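Long-range contacts in pyoverdine biosynthesis protein PvcB (Pseudomonas aeruginosa, PDB 4YLM), which catalyses the iron- and 2-oxoglutarate-dependent oxidation of tyrosine isonitrile on the biosynthetic pathway to paerucumarin: residues 190-195 with 256-261; 95-100 with 269-274; 80-85 with 275-280; 117-122 with 284-289. All coordinates share one frame; numbering follows the deposited sequence.

Overall arrangement
From the N terminus, the chain lays down one half of each contact in the order 80-85, 95-100, 117-122 and 190-195, then returns to complete them in the order 256-261, 269-274, 275-280 and 284-289. Contact 1 therefore closes the innermost loop. Contact 2 encloses it, contact 3 encloses both, and contact 4, which also spans contact 1, crosses contacts 2 and 3. The long strand 272-286 serves contacts 2, 3 and 4 in turn, binding strand 91-95, strand 82-83 and the start of strand 120-131 into one sheet. Contacts 3 and 4 touch through Thr120 and His280, and contact 1 reaches contact 4 through Asn256 and Pro122.

Contact 1 (190-195 with 256-261)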
loop_
_atom_site.group_PDB
_atom_site.type_symbol
_atom_site.label_atom_id
_atom_site.label_comp_id
_atom_site.label_asym_id
_atom_site.label_seq_id
_atom_site.Cartn_x
_atom_site.Cartn_y
_atom_site.Cartn_z
ATOM N N ARG A 190 0.162 11.503 13.100
ATOM C CA ARG A 190 0.337 12.081 11.773
ATOM C C ARG A 190 0.279 13.603 11.760
ATOM O O ARG A 190 0.327 14.222 10.697
ATOM C CB ARG A 190 -0.691 11.478 10.811
ATOM C CG ARG A 190 -0.472 9.980 10.560
ATOM C CD ARG A 190 -1.438 9.482 9.494
ATOM N NE ARG A 190 -2.801 9.307 9.994
ATOM C CZ ARG A 190 -3.892 9.547 9.277
ATOM N NH1 ARG A 190 -3.780 10.027 8.045
ATOM N NH2 ARG A 190 -5.100 9.312 9.785
ATOM N N GLU A 191 0.160 14.191 12.951
ATOM C CA GLU A 191 0.391 15.625 13.170
ATOM C C GLU A 191 -0.689 16.618 12.753
ATOM O O GLU A 191 -0.723 17.730 13.282
ATOM C CB GLU A 191 1.740 16.069 12.582
ATOM C CG GLU A 191 2.929 15.587 13.379
ATOM C CD GLU A 191 2.978 16.231 14.758
ATOM O OE1 GLU A 191 2.992 17.483 14.840
ATOM O OE2 GLU A 191 2.978 15.481 15.755
ATOM N N PHE A 192 -1.567 16.254 11.823
ATOM C CA PHE A 192 -2.510 17.257 11.313
ATOM C C PHE A 192 -3.527 17.672 12.372
ATOM O O PHE A 192 -3.801 16.912 13.296
ATOM C CB PHE A 192 -3.200 16.785 10.030
ATOM C CG PHE A 192 -3.974 15.496 10.182
ATOM C CD1 PHE A 192 -5.306 15.513 10.553
ATOM C CD2 PHE A 192 -3.364 14.270 9.929
ATOM C CE1 PHE A 192 -6.033 14.319 10.680
ATOM C CE2 PHE A 192 -4.067 13.080 10.055
ATOM C CZ PHE A 192 -5.408 13.103 10.425
ATOM N N PRO A 193 -4.077 18.892 12.250
ATOM C CA PRO A 193 -5.046 19.382 13.241
ATOM C C PRO A 193 -6.333 18.571 13.303
ATOM O O PRO A 193 -6.944 18.257 12.274
ATOM C CB PRO A 193 -5.344 20.818 12.767
ATOM C CG PRO A 193 -4.108 21.227 12.028
ATOM C CD PRO A 193 -3.653 19.960 11.321
ATOM N N ILE A 194 -6.730 18.218 14.521
ATOM C CA ILE A 194 -7.989 17.523 14.753
ATOM C C ILE A 194 -8.690 18.174 15.949
ATOM O O ILE A 194 -8.123 19.048 16.603
ATOM C CB ILE A 194 -7.754 16.042 15.106
ATOM C CG1 ILE A 194 -6.823 15.939 16.324
ATOM C CG2 ILE A 194 -7.193 15.246 13.878
ATOM C CD1 ILE A 194 -6.777 14.517 16.958
ATOM N N LEU A 195 -9.910 17.736 16.234
ATOM C CA LEU A 195 -10.578 18.102 17.475
ATOM C C LEU A 195 -10.704 16.864 18.358
ATOM O O LEU A 195 -10.936 15.754 17.862
ATOM C CB LEU A 195 -11.967 18.675 17.193
ATOM C CG LEU A 195 -12.073 19.893 16.268
ATOM C CD1 LEU A 195 -13.527 20.230 16.012
ATOM C CD2 LEU A 195 -11.343 21.099 16.873
ATOM N N ASN A 256 -10.824 6.328 14.362
ATOM C CA ASN A 256 -11.139 6.855 15.689
ATOM C C ASN A 256 -10.221 7.998 16.142
ATOM O O ASN A 256 -10.550 8.706 17.090
ATOM C CB ASN A 256 -11.108 5.708 16.715
ATOM C CG ASN A 256 -11.451 6.165 18.122
ATOM O OD1 ASN A 256 -12.568 6.633 18.399
ATOM N ND2 ASN A 256 -10.498 6.002 19.030
ATOM N N LEU A 257 -9.071 8.177 15.481
ATOM C CA LEU A 257 -8.126 9.231 15.873
ATOM C C LEU A 257 -8.473 10.584 15.253
ATOM O O LEU A 257 -7.978 11.623 15.696
ATOM C CB LEU A 257 -6.672 8.844 15.526
ATOM C CG LEU A 257 -6.183 7.497 16.089
ATOM C CD1 LEU A 257 -4.699 7.275 15.770
ATOM C CD2 LEU A 257 -6.423 7.423 17.613
ATOM N N THR A 258 -9.329 10.562 14.237
ATOM C CA THR A 258 -9.693 11.757 13.481
ATOM C C THR A 258 -11.178 12.098 13.636
ATOM O O THR A 258 -11.546 13.267 13.731
ATOM C CB THR A 258 -9.398 11.559 11.980
ATOM O OG1 THR A 258 -8.000 11.287 11.812
ATOM C CG2 THR A 258 -9.760 12.821 11.175
ATOM N N LEU A 259 -12.030 11.077 13.633
ATOM C CA LEU A 259 -13.465 11.301 13.748
ATOM C C LEU A 259 -13.896 11.371 15.204
ATOM O O LEU A 259 -13.157 10.964 16.103
ATOM C CB LEU A 259 -14.250 10.154 13.109
ATOM C CG LEU A 259 -13.892 9.779 11.671
ATOM C CD1 LEU A 259 -14.715 8.562 11.277
ATOM C CD2 LEU A 259 -14.169 10.962 10.742
ATOM N N LEU A 260 -15.098 11.898 15.410
ATOM C CA LEU A 260 -15.860 11.667 16.634
ATOM C C LEU A 260 -17.088 10.927 16.170
ATOM O O LEU A 260 -17.463 11.013 15.000
ATOM C CB LEU A 260 -16.269 12.987 17.297
ATOM C CG LEU A 260 -15.104 13.887 17.713
ATOM C CD1 LEU A 260 -15.592 15.256 18.224
ATOM C CD2 LEU A 260 -14.232 13.187 18.755
ATOM N N HIS A 261 -17.730 10.192 17.069
ATOM C CA HIS A 261 -18.876 9.413 16.661
ATOM C C HIS A 261 -19.941 9.444 17.744
ATOM O O HIS A 261 -19.671 9.774 18.897
ATOM C CB HIS A 261 -18.449 7.969 16.389
ATOM C CG HIS A 261 -18.055 7.227 17.623
ATOM N ND1 HIS A 261 -18.913 6.374 18.284
ATOM C CD2 HIS A 261 -16.905 7.235 18.340
ATOM C CE1 HIS A 261 -18.306 5.876 19.346
ATOM N NE2 HIS A 261 -17.085 6.378 19.402
#
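Thr258 meets the rim of the Phe192 ring: its OG1 lies near the ring plane, 3.5 Å from Phe192 CZ, and the two side chains cross at about a right angle. This is a van der Waals contact at the ring edge; the hydroxyl's hydrogen bond is to Asp255 OD2. Next to it, Ile194 CD1 comes within 3.4 Å of Leu257 O. With CG1 between backbone N and carbonyl carbon (chi1 56°), the branch carrying CD1 serves Leu257, and CG2 is left to approach Thr258 CG2 at 4.4 Å. Further along, Leu260 CD2 comes within 4.3 Å of Leu195 O. Branched and aliphatic residues suit this buried seam, where no direct hydrogen bond links the two segments.

Arg190 lies against the Phe192 ring. Phe192 CE2 stands 3.6 Å above the guanidinium plane, over its centre, and Arg190 NH1 is bound to Arg53 O. His39 of a second subunit also packs on Phe192, and Glu191 forms a salt bridge with Arg74 of that subunit. Thr146 OG1 joins the segments indirectly, hydrogen-bonded to both Leu195 N and Thr258 O.

Leu260 leads straight into the iron ligand His261. The contact brings strand 193-195, paired with 184-186, against strand 259-263, paired with 141-145; helix 146-152 packs on both segments, and strand 120-131 lies against Leu257.

Contact 2 (95-100 with 269-274)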
loop_
_atom_site.group_PDB
_atom_site.type_symbol
_atom_site.label_atom_id
_atom_site.label_comp_id
_atom_site.label_asym_id
_atom_site.label_seq_id
_atom_site.Cartn_x
_atom_site.Cartn_y
_atom_site.Cartn_z
ATOM N N GLU A 95 -29.861 -5.023 19.233
ATOM C CA GLU A 95 -31.049 -4.273 19.619
ATOM C C GLU A 95 -32.295 -4.942 19.070
ATOM O O GLU A 95 -32.276 -5.509 17.971
ATOM C CB GLU A 95 -30.964 -2.835 19.127
ATOM C CG GLU A 95 -29.769 -2.098 19.682
ATOM C CD GLU A 95 -29.950 -0.608 19.635
ATOM O OE1 GLU A 95 -29.165 0.110 20.289
ATOM O OE2 GLU A 95 -30.886 -0.154 18.946
ATOM N N GLN A 96 -33.374 -4.880 19.848
ATOM C CA GLN A 96 -34.620 -5.536 19.477
ATOM C C GLN A 96 -35.660 -4.512 19.106
ATOM O O GLN A 96 -35.639 -3.387 19.593
ATOM C CB GLN A 96 -35.142 -6.405 20.624
ATOM C CG GLN A 96 -34.440 -7.740 20.748
ATOM C CD GLN A 96 -34.969 -8.540 21.925
ATOM O OE1 GLN A 96 -35.820 -9.431 21.774
ATOM N NE2 GLN A 96 -34.476 -8.219 23.102
ATOM N N GLU A 97 -36.578 -4.912 18.241
ATOM C CA GLU A 97 -37.580 -3.989 17.748
ATOM C C GLU A 97 -38.397 -3.392 18.890
ATOM O O GLU A 97 -38.965 -4.119 19.703
ATOM C CB GLU A 97 -38.493 -4.691 16.752
ATOM C CG GLU A 97 -39.399 -3.734 16.017
ATOM C CD GLU A 97 -40.189 -4.418 14.939
ATOM O OE1 GLU A 97 -39.911 -5.606 14.674
ATOM O OE2 GLU A 97 -41.091 -3.771 14.363
ATOM N N GLY A 98 -38.427 -2.066 18.960
ATOM C CA GLY A 98 -39.273 -1.364 19.906
ATOM C C GLY A 98 -38.928 -1.585 21.365
ATOM O O GLY A 98 -39.767 -1.382 22.242
ATOM N N ALA A 99 -37.699 -2.007 21.637
ATOM C CA ALA A 99 -37.260 -2.192 23.011
ATOM C C ALA A 99 -36.906 -0.838 23.619
ATOM O O ALA A 99 -36.861 0.171 22.911
ATOM C CB ALA A 99 -36.071 -3.142 23.073
ATOM N N GLU A 100 -36.663 -0.820 24.927
ATOM C CA GLU A 100 -36.290 0.414 25.621
ATOM C C GLU A 100 -36.228 0.204 27.128
ATOM O O GLU A 100 -37.262 0.070 27.787
ATOM C CB GLU A 100 -37.277 1.538 25.297
ATOM N N ARG A 269 -36.999 2.136 17.941
ATOM C CA ARG A 269 -35.796 1.320 17.840
ATOM C C ARG A 269 -36.057 0.127 16.937
ATOM O O ARG A 269 -36.990 -0.628 17.166
ATOM C CB ARG A 269 -35.365 0.836 19.226
ATOM C CG ARG A 269 -33.986 0.224 19.255
ATOM C CD ARG A 269 -33.700 -0.442 20.586
ATOM N NE ARG A 269 -33.732 0.503 21.696
ATOM C CZ ARG A 269 -32.668 1.149 22.160
ATOM N NH1 ARG A 269 -31.479 0.961 21.606
ATOM N NH2 ARG A 269 -32.792 1.985 23.181
ATOM N N ALA A 270 -35.243 -0.041 15.902
ATOM C CA ALA A 270 -35.423 -1.159 14.981
ATOM C C ALA A 270 -34.522 -2.327 15.378
ATOM O O ALA A 270 -33.584 -2.151 16.148
ATOM C CB ALA A 270 -35.144 -0.724 13.553
ATOM N N PRO A 271 -34.821 -3.527 14.872
ATOM C CA PRO A 271 -34.015 -4.711 15.181
ATOM C C PRO A 271 -32.673 -4.650 14.443
ATOM O O PRO A 271 -32.645 -4.423 13.230
ATOM C CB PRO A 271 -34.866 -5.854 14.648
ATOM C CG PRO A 271 -35.707 -5.241 13.600
ATOM C CD PRO A 271 -35.979 -3.848 14.026
ATOM N N ARG A 272 -31.576 -4.849 15.163
ATOM C CA ARG A 272 -30.264 -4.639 14.575
ATOM C C ARG A 272 -29.192 -5.380 15.339
ATOM O O ARG A 272 -29.208 -5.414 16.568
ATOM C CB ARG A 272 -29.936 -3.150 14.584
ATOM C CG ARG A 272 -28.724 -2.772 13.761
ATOM C CD ARG A 272 -28.625 -1.267 13.680
ATOM N NE ARG A 272 -28.015 -0.706 14.879
ATOM C CZ ARG A 272 -28.147 0.560 15.251
ATOM N NH1 ARG A 272 -28.898 1.388 14.528
ATOM N NH2 ARG A 272 -27.537 0.994 16.345
ATOM N N HIS A 273 -28.249 -5.958 14.606
ATOM C CA HIS A 273 -27.143 -6.656 15.224
ATOM C C HIS A 273 -25.806 -6.187 14.624
ATOM O O HIS A 273 -25.526 -6.438 13.454
ATOM C CB HIS A 273 -27.336 -8.163 15.048
ATOM C CG HIS A 273 -26.325 -8.993 15.773
ATOM N ND1 HIS A 273 -26.380 -10.371 15.806
ATOM C CD2 HIS A 273 -25.227 -8.641 16.485
ATOM C CE1 HIS A 273 -25.362 -10.831 16.513
ATOM N NE2 HIS A 273 -24.643 -9.803 16.930
ATOM N N LEU A 274 -25.006 -5.493 15.429
ATOM C CA LEU A 274 -23.669 -5.059 15.029
ATOM C C LEU A 274 -22.628 -5.730 15.902
ATOM O O LEU A 274 -22.905 -6.083 17.056
ATOM C CB LEU A 274 -23.491 -3.542 15.209
ATOM C CG LEU A 274 -24.479 -2.582 14.563
ATOM C CD1 LEU A 274 -24.061 -1.156 14.874
ATOM C CD2 LEU A 274 -24.554 -2.817 13.055
#
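Glu95 and Arg272 form an antiparallel hydrogen-bonded pair where strand 91-95 ends against strand 272-286, and a type II turn from Gln96 to Ala99 follows at once. Glu95 N donates to Arg272 O at 2.8 Å, and Arg272 N returns a bond to Glu95 O at 3.0 Å. Gly98 takes the third position of the turn, where the positive phi of 65° favours glycine, and its N donates almost straight to Arg269 O at 2.7 Å. Glu97 CB lies 3.8 Å from Pro271 CD, the two side chains running side by side.

Arg269 then reaches back across the loop. With chi3 at -62°, NE is swung toward Ala99 O, to which it makes a weak 3.4 Å bond, while NH1 forms a 2.8 Å salt bridge with Glu95 OE1. The carboxylate and guanidinium planes are turned 64° apart, so this is no flat two-pronged pairing.

Glu95 OE1 also forms a salt bridge with Arg263, and the guanidinium of Arg272, hydrogen-bonded to Gly139 O, stands close by without directing an N-H at it. One carboxylate thus faces three arginines, which should favour its ionised form and offset the repulsion between Arg263 and Arg272.

Contact 3 (80-85 with 275-280)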
loop_
_atom_site.group_PDB
_atom_site.type_symbol
_atom_site.label_atom_id
_atom_site.label_comp_id
_atom_site.label_asym_id
_atom_site.label_seq_id
_atom_site.Cartn_x
_atom_site.Cartn_y
_atom_site.Cartn_z
ATOM N N GLY A 80 -4.754 -6.219 11.756
ATOM C CA GLY A 80 -3.814 -5.434 12.547
ATOM C C GLY A 80 -3.699 -6.005 13.948
ATOM O O GLY A 80 -4.059 -7.152 14.163
ATOM N N GLU A 81 -3.197 -5.223 14.894
ATOM C CA GLU A 81 -3.136 -5.676 16.287
ATOM C C GLU A 81 -4.456 -5.395 17.007
ATOM O O GLU A 81 -4.775 -4.247 17.307
ATOM C CB GLU A 81 -1.990 -4.983 17.031
ATOM C CG GLU A 81 -1.730 -5.552 18.428
ATOM C CD GLU A 81 -0.813 -4.663 19.274
ATOM O OE1 GLU A 81 -0.666 -4.950 20.480
ATOM O OE2 GLU A 81 -0.247 -3.676 18.743
ATOM N N VAL A 82 -5.231 -6.440 17.278
ATOM C CA VAL A 82 -6.536 -6.240 17.906
ATOM C C VAL A 82 -6.344 -5.717 19.320
ATOM O O VAL A 82 -5.474 -6.186 20.043
ATOM C CB VAL A 82 -7.364 -7.543 17.930
ATOM C CG1 VAL A 82 -8.575 -7.408 18.860
ATOM C CG2 VAL A 82 -7.808 -7.924 16.516
ATOM N N MET A 83 -7.123 -4.712 19.701
ATOM C CA MET A 83 -7.147 -4.284 21.085
ATOM C C MET A 83 -8.171 -5.145 21.837
ATOM O O MET A 83 -9.385 -5.014 21.632
ATOM C CB MET A 83 -7.490 -2.801 21.206
ATOM C CG MET A 83 -7.410 -2.280 22.633
ATOM S SD MET A 83 -7.748 -0.508 22.805
ATOM C CE MET A 83 -9.510 -0.529 23.007
ATOM N N LEU A 84 -7.669 -6.035 22.689
ATOM C CA LEU A 84 -8.512 -7.013 23.366
ATOM C C LEU A 84 -9.153 -6.458 24.629
ATOM O O LEU A 84 -8.530 -5.717 25.393
ATOM C CB LEU A 84 -7.715 -8.278 23.691
ATOM C CG LEU A 84 -7.351 -9.173 22.503
ATOM C CD1 LEU A 84 -6.377 -10.266 22.938
ATOM C CD2 LEU A 84 -8.599 -9.778 21.859
ATOM N N TRP A 85 -10.418 -6.807 24.832
ATOM C CA TRP A 85 -11.118 -6.442 26.055
ATOM C C TRP A 85 -11.254 -7.707 26.901
ATOM O O TRP A 85 -10.934 -8.801 26.439
ATOM C CB TRP A 85 -12.499 -5.886 25.722
ATOM C CG TRP A 85 -12.493 -4.522 25.090
ATOM C CD1 TRP A 85 -12.146 -4.204 23.800
ATOM C CD2 TRP A 85 -12.879 -3.293 25.715
ATOM N NE1 TRP A 85 -12.288 -2.850 23.595
ATOM C CE2 TRP A 85 -12.735 -2.270 24.756
ATOM C CE3 TRP A 85 -13.331 -2.959 26.997
ATOM C CZ2 TRP A 85 -13.019 -0.938 25.042
ATOM C CZ3 TRP A 85 -13.612 -1.636 27.276
ATOM C CH2 TRP A 85 -13.460 -0.642 26.303
ATOM N N ARG A 275 -21.421 -5.855 15.357
ATOM C CA ARG A 275 -20.269 -6.364 16.087
ATOM C C ARG A 275 -19.103 -5.404 15.899
ATOM O O ARG A 275 -18.805 -5.012 14.771
ATOM C CB ARG A 275 -19.891 -7.759 15.572
ATOM C CG ARG A 275 -20.777 -8.867 16.141
ATOM C CD ARG A 275 -20.486 -10.223 15.529
ATOM N NE ARG A 275 -21.380 -11.201 16.126
ATOM C CZ ARG A 275 -21.837 -12.288 15.517
ATOM N NH1 ARG A 275 -21.470 -12.577 14.271
ATOM N NH2 ARG A 275 -22.671 -13.092 16.170
ATOM N N ARG A 276 -18.448 -5.019 16.992
ATOM C CA ARG A 276 -17.349 -4.064 16.906
ATOM C C ARG A 276 -16.036 -4.623 17.442
ATOM O O ARG A 276 -15.999 -5.237 18.517
ATOM C CB ARG A 276 -17.683 -2.774 17.657
ATOM C CG ARG A 276 -16.562 -1.726 17.581
ATOM C CD ARG A 276 -16.505 -0.884 18.850
ATOM N NE ARG A 276 -16.009 -1.653 19.986
ATOM C CZ ARG A 276 -16.123 -1.267 21.254
ATOM N NH1 ARG A 276 -16.722 -0.126 21.546
ATOM N NH2 ARG A 276 -15.648 -2.027 22.232
ATOM N N VAL A 277 -14.963 -4.381 16.689
ATOM C CA VAL A 277 -13.601 -4.731 17.081
ATOM C C VAL A 277 -12.733 -3.471 17.024
ATOM O O VAL A 277 -12.867 -2.660 16.100
ATOM C CB VAL A 277 -13.019 -5.799 16.128
ATOM C CG1 VAL A 277 -11.564 -6.156 16.508
ATOM C CG2 VAL A 277 -13.919 -7.048 16.115
ATOM N N HIS A 278 -11.869 -3.296 18.023
ATOM C CA HIS A 278 -10.925 -2.189 18.056
ATOM C C HIS A 278 -9.569 -2.653 17.524
ATOM O O HIS A 278 -9.148 -3.772 17.808
ATOM C CB HIS A 278 -10.747 -1.694 19.490
ATOM C CG HIS A 278 -11.822 -0.762 19.957
ATOM N ND1 HIS A 278 -12.336 -0.806 21.234
ATOM C CD2 HIS A 278 -12.446 0.268 19.335
ATOM C CE1 HIS A 278 -13.241 0.149 21.377
ATOM N NE2 HIS A 278 -13.331 0.811 20.237
ATOM N N ILE A 279 -8.886 -1.795 16.767
ATOM C CA ILE A 279 -7.544 -2.105 16.264
ATOM C C ILE A 279 -6.588 -1.071 16.819
ATOM O O ILE A 279 -6.839 0.125 16.705
ATOM C CB ILE A 279 -7.478 -2.057 14.726
ATOM C CG1 ILE A 279 -8.615 -2.882 14.110
ATOM C CG2 ILE A 279 -6.074 -2.477 14.216
ATOM C CD1 ILE A 279 -8.514 -4.365 14.359
ATOM N N HIS A 280 -5.492 -1.528 17.415
ATOM C CA HIS A 280 -4.496 -0.632 17.981
ATOM C C HIS A 280 -3.850 0.206 16.887
ATOM O O HIS A 280 -3.797 -0.207 15.729
ATOM C CB HIS A 280 -3.391 -1.438 18.668
ATOM C CG HIS A 280 -3.705 -1.823 20.081
ATOM N ND1 HIS A 280 -3.901 -0.893 21.080
ATOM C CD2 HIS A 280 -3.844 -3.038 20.665
ATOM C CE1 HIS A 280 -4.145 -1.518 22.218
ATOM N NE2 HIS A 280 -4.108 -2.821 21.994
HETATM O O HOH W 1 -2.327 -2.499 14.687
HETATM O O HOH W 2 -11.769 -5.124 20.219
HETATM O O HOH W 3 -4.746 -5.737 23.423
#
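Val82 and Ile279 form an antiparallel non-hydrogen-bonded pair with diverging side chains, CA to CA 4.6 Å, where the short strand 82-83 joins the long strand 272-286 in the cupin-type sheet expected of a TfdA-family dioxygenase. His280 N donates to Glu81 O at 2.8 Å and Met83 N to His278 O at 2.9 Å, the latter from above the carbonyl plane. The directions of the segments differ by 114°, and water fills in as they part: water 1 accepts from Glu81 N and donates to His280 O, while water 2 accepts from His278 N. Gly80 suits its place because a beta carbon there would clash with Ile279 CG2.

On the face toward helix 69-79, Val82 CG1 meets Val277 CG1 at 4.0 Å, two compact branched side chains crossing at about a right angle beside Cys76. On the other face, Met83 lies between two histidines. Its CB sits over the His280 ring in a CH-pi contact, 3.6 Å from the centroid, and the bend at chi3 (88°) carries CE to 3.3 Å from His278 ND1, a fit suited to a flexible thioether.

Trp85 completes the row: its NE1 donates to His278 ND1 at 3.1 Å, each atom close to the plane of the other ring and at its edge, while His278 NE2 is hydrogen-bonded to OD2 of the iron ligand Asp114.

Contact 4 (117-122 with 284-289); sequences YLETVP and ALRNPH
Asn287, Val121 and Leu285 carry this contact, which ties the start of strand 120-131 to the end of strand 272-286; the short pieces 120-122 and 284-286 run 131° apart. Asn287 N donates to Glu119 O at 2.9 Å, from above the carbonyl plane, and its ND2 donates to Leu118 O at 2.9 Å, within both the carbonyl and the amide planes. CB points toward segment 117-122, and CG, anti to the backbone N (chi1 -172°), lies 3.6 Å from Val121 CG2. The amide is gripped further: ND2 also bonds Met116 O, and OD1 accepts from His289 N at 2.8 Å in an Asx turn. An asparagine, donor and acceptor at once, suits this junction of two loops.

Val121 CB lies 4.0 Å from Leu285 CD2; compact apolar side chains on one face of the sheet suit this buried pairing. Val121 N donates to Leu285 O at 2.9 Å, and water 4 spans the remaining gap, donating to Val121 O and accepting from Leu285 N. At the exposed side, Glu119 forms a salt bridge with Arg292.

Around this junction, strand 82-83 lies against Leu118, Thr120 and Pro122 through Met83, and strand 178-182 packs on Tyr117 and His289.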
loop_
_atom_site.group_PDB
_atom_site.type_symbol
_atom_site.label_atom_id
_atom_site.label_comp_id
_atom_site.label_asym_id
_atom_site.label_seq_id
_atom_site.Cartn_x
_atom_site.Cartn_y
_atom_site.Cartn_z
ATOM N N TYR A 117 -11.034 6.971 28.337
ATOM C CA TYR A 117 -10.730 6.640 29.729
ATOM C C TYR A 117 -9.875 5.395 29.825
ATOM O O TYR A 117 -9.787 4.787 30.891
ATOM C CB TYR A 117 -12.020 6.388 30.516
ATOM C CG TYR A 117 -12.930 7.586 30.639
ATOM C CD1 TYR A 117 -12.549 8.697 31.381
ATOM C CD2 TYR A 117 -14.176 7.602 30.024
ATOM C CE1 TYR A 117 -13.383 9.791 31.499
ATOM C CE2 TYR A 117 -15.012 8.696 30.138
ATOM C CZ TYR A 117 -14.611 9.783 30.876
ATOM O OH TYR A 117 -15.443 10.875 30.991
ATOM N N LEU A 118 -9.259 5.003 28.714
ATOM C CA LEU A 118 -8.478 3.774 28.684
ATOM C C LEU A 118 -6.990 4.072 28.728
ATOM O O LEU A 118 -6.565 5.207 28.505
ATOM C CB LEU A 118 -8.806 2.952 27.438
ATOM C CG LEU A 118 -10.261 2.539 27.208
ATOM C CD1 LEU A 118 -10.345 1.661 25.971
ATOM C CD2 LEU A 118 -10.827 1.807 28.415
ATOM N N GLU A 119 -6.193 3.052 29.018
ATOM C CA GLU A 119 -4.748 3.236 29.063
ATOM C C GLU A 119 -4.181 3.392 27.650
ATOM O O GLU A 119 -3.165 4.057 27.453
ATOM C CB GLU A 119 -4.076 2.061 29.779
ATOM C CG GLU A 119 -2.550 2.135 29.788
ATOM C CD GLU A 119 -2.015 3.294 30.622
ATOM O OE1 GLU A 119 -2.755 3.809 31.487
ATOM O OE2 GLU A 119 -0.850 3.688 30.407
ATOM N N THR A 120 -4.835 2.757 26.677
ATOM C CA THR A 120 -4.432 2.865 25.277
ATOM C C THR A 120 -5.644 3.158 24.394
ATOM O O THR A 120 -6.757 2.712 24.682
ATOM C CB THR A 120 -3.736 1.590 24.769
ATOM O OG1 THR A 120 -4.682 0.519 24.744
ATOM C CG2 THR A 120 -2.578 1.214 25.672
ATOM N N VAL A 121 -5.413 3.913 23.324
ATOM C CA VAL A 121 -6.480 4.403 22.453
ATOM C C VAL A 121 -6.421 3.665 21.110
ATOM O O VAL A 121 -5.376 3.629 20.462
ATOM C CB VAL A 121 -6.348 5.948 22.258
ATOM C CG1 VAL A 121 -7.396 6.475 21.299
ATOM C CG2 VAL A 121 -6.443 6.669 23.614
ATOM N N PRO A 122 -7.536 3.047 20.696
ATOM C CA PRO A 122 -7.500 2.305 19.431
ATOM C C PRO A 122 -7.469 3.260 18.243
ATOM O O PRO A 122 -8.090 4.313 18.316
ATOM C CB PRO A 122 -8.820 1.541 19.441
ATOM C CG PRO A 122 -9.745 2.419 20.242
ATOM C CD PRO A 122 -8.880 3.056 21.307
ATOM N N ALA A 284 0.933 0.521 19.430
ATOM C CA ALA A 284 -0.175 0.882 20.317
ATOM C C ALA A 284 -0.027 2.294 20.878
ATOM O O ALA A 284 1.068 2.723 21.230
ATOM C CB ALA A 284 -0.332 -0.146 21.439
ATOM N N LEU A 285 -1.138 3.019 20.961
ATOM C CA LEU A 285 -1.104 4.419 21.379
ATOM C C LEU A 285 -1.452 4.609 22.859
ATOM O O LEU A 285 -2.606 4.450 23.261
ATOM C CB LEU A 285 -2.084 5.249 20.539
ATOM C CG LEU A 285 -2.278 6.703 20.976
ATOM C CD1 LEU A 285 -0.954 7.447 20.942
ATOM C CD2 LEU A 285 -3.319 7.412 20.100
ATOM N N ARG A 286 -0.459 4.974 23.659
ATOM C CA ARG A 286 -0.706 5.322 25.051
ATOM C C ARG A 286 -1.619 6.544 25.095
ATOM O O ARG A 286 -1.364 7.539 24.410
ATOM C CB ARG A 286 0.621 5.621 25.747
ATOM C CG ARG A 286 0.504 6.019 27.201
ATOM C CD ARG A 286 1.888 6.225 27.793
ATOM N NE ARG A 286 1.841 6.587 29.205
ATOM C CZ ARG A 286 1.832 7.838 29.649
ATOM N NH1 ARG A 286 1.854 8.849 28.786
ATOM N NH2 ARG A 286 1.792 8.078 30.954
ATOM N N ASN A 287 -2.688 6.465 25.886
ATOM C CA ASN A 287 -3.645 7.564 25.994
ATOM C C ASN A 287 -2.985 8.811 26.563
ATOM O O ASN A 287 -2.579 8.820 27.724
ATOM C CB ASN A 287 -4.825 7.160 26.878
ATOM C CG ASN A 287 -5.949 8.183 26.862
ATOM O OD1 ASN A 287 -5.785 9.303 26.374
ATOM N ND2 ASN A 287 -7.101 7.798 27.395
ATOM N N PRO A 288 -2.871 9.871 25.744
ATOM C CA PRO A 288 -2.221 11.110 26.188
ATOM C C PRO A 288 -3.114 11.970 27.077
ATOM O O PRO A 288 -2.634 12.956 27.629
ATOM C CB PRO A 288 -1.941 11.845 24.873
ATOM C CG PRO A 288 -3.033 11.391 23.964
ATOM C CD PRO A 288 -3.296 9.942 24.335
ATOM N N HIS A 289 -4.384 11.606 27.220
ATOM C CA HIS A 289 -5.323 12.457 27.942
ATOM C C HIS A 289 -5.802 11.871 29.268
ATOM O O HIS A 289 -6.490 12.545 30.039
ATOM C CB HIS A 289 -6.517 12.782 27.046
ATOM C CG HIS A 289 -6.129 13.406 25.741
ATOM N ND1 HIS A 289 -6.581 12.936 24.526
ATOM C CD2 HIS A 289 -5.327 14.461 25.464
ATOM C CE1 HIS A 289 -6.080 13.682 23.557
ATOM N NE2 HIS A 289 -5.313 14.613 24.099
HETATM O O HOH W 4 -3.456 1.818 20.176
#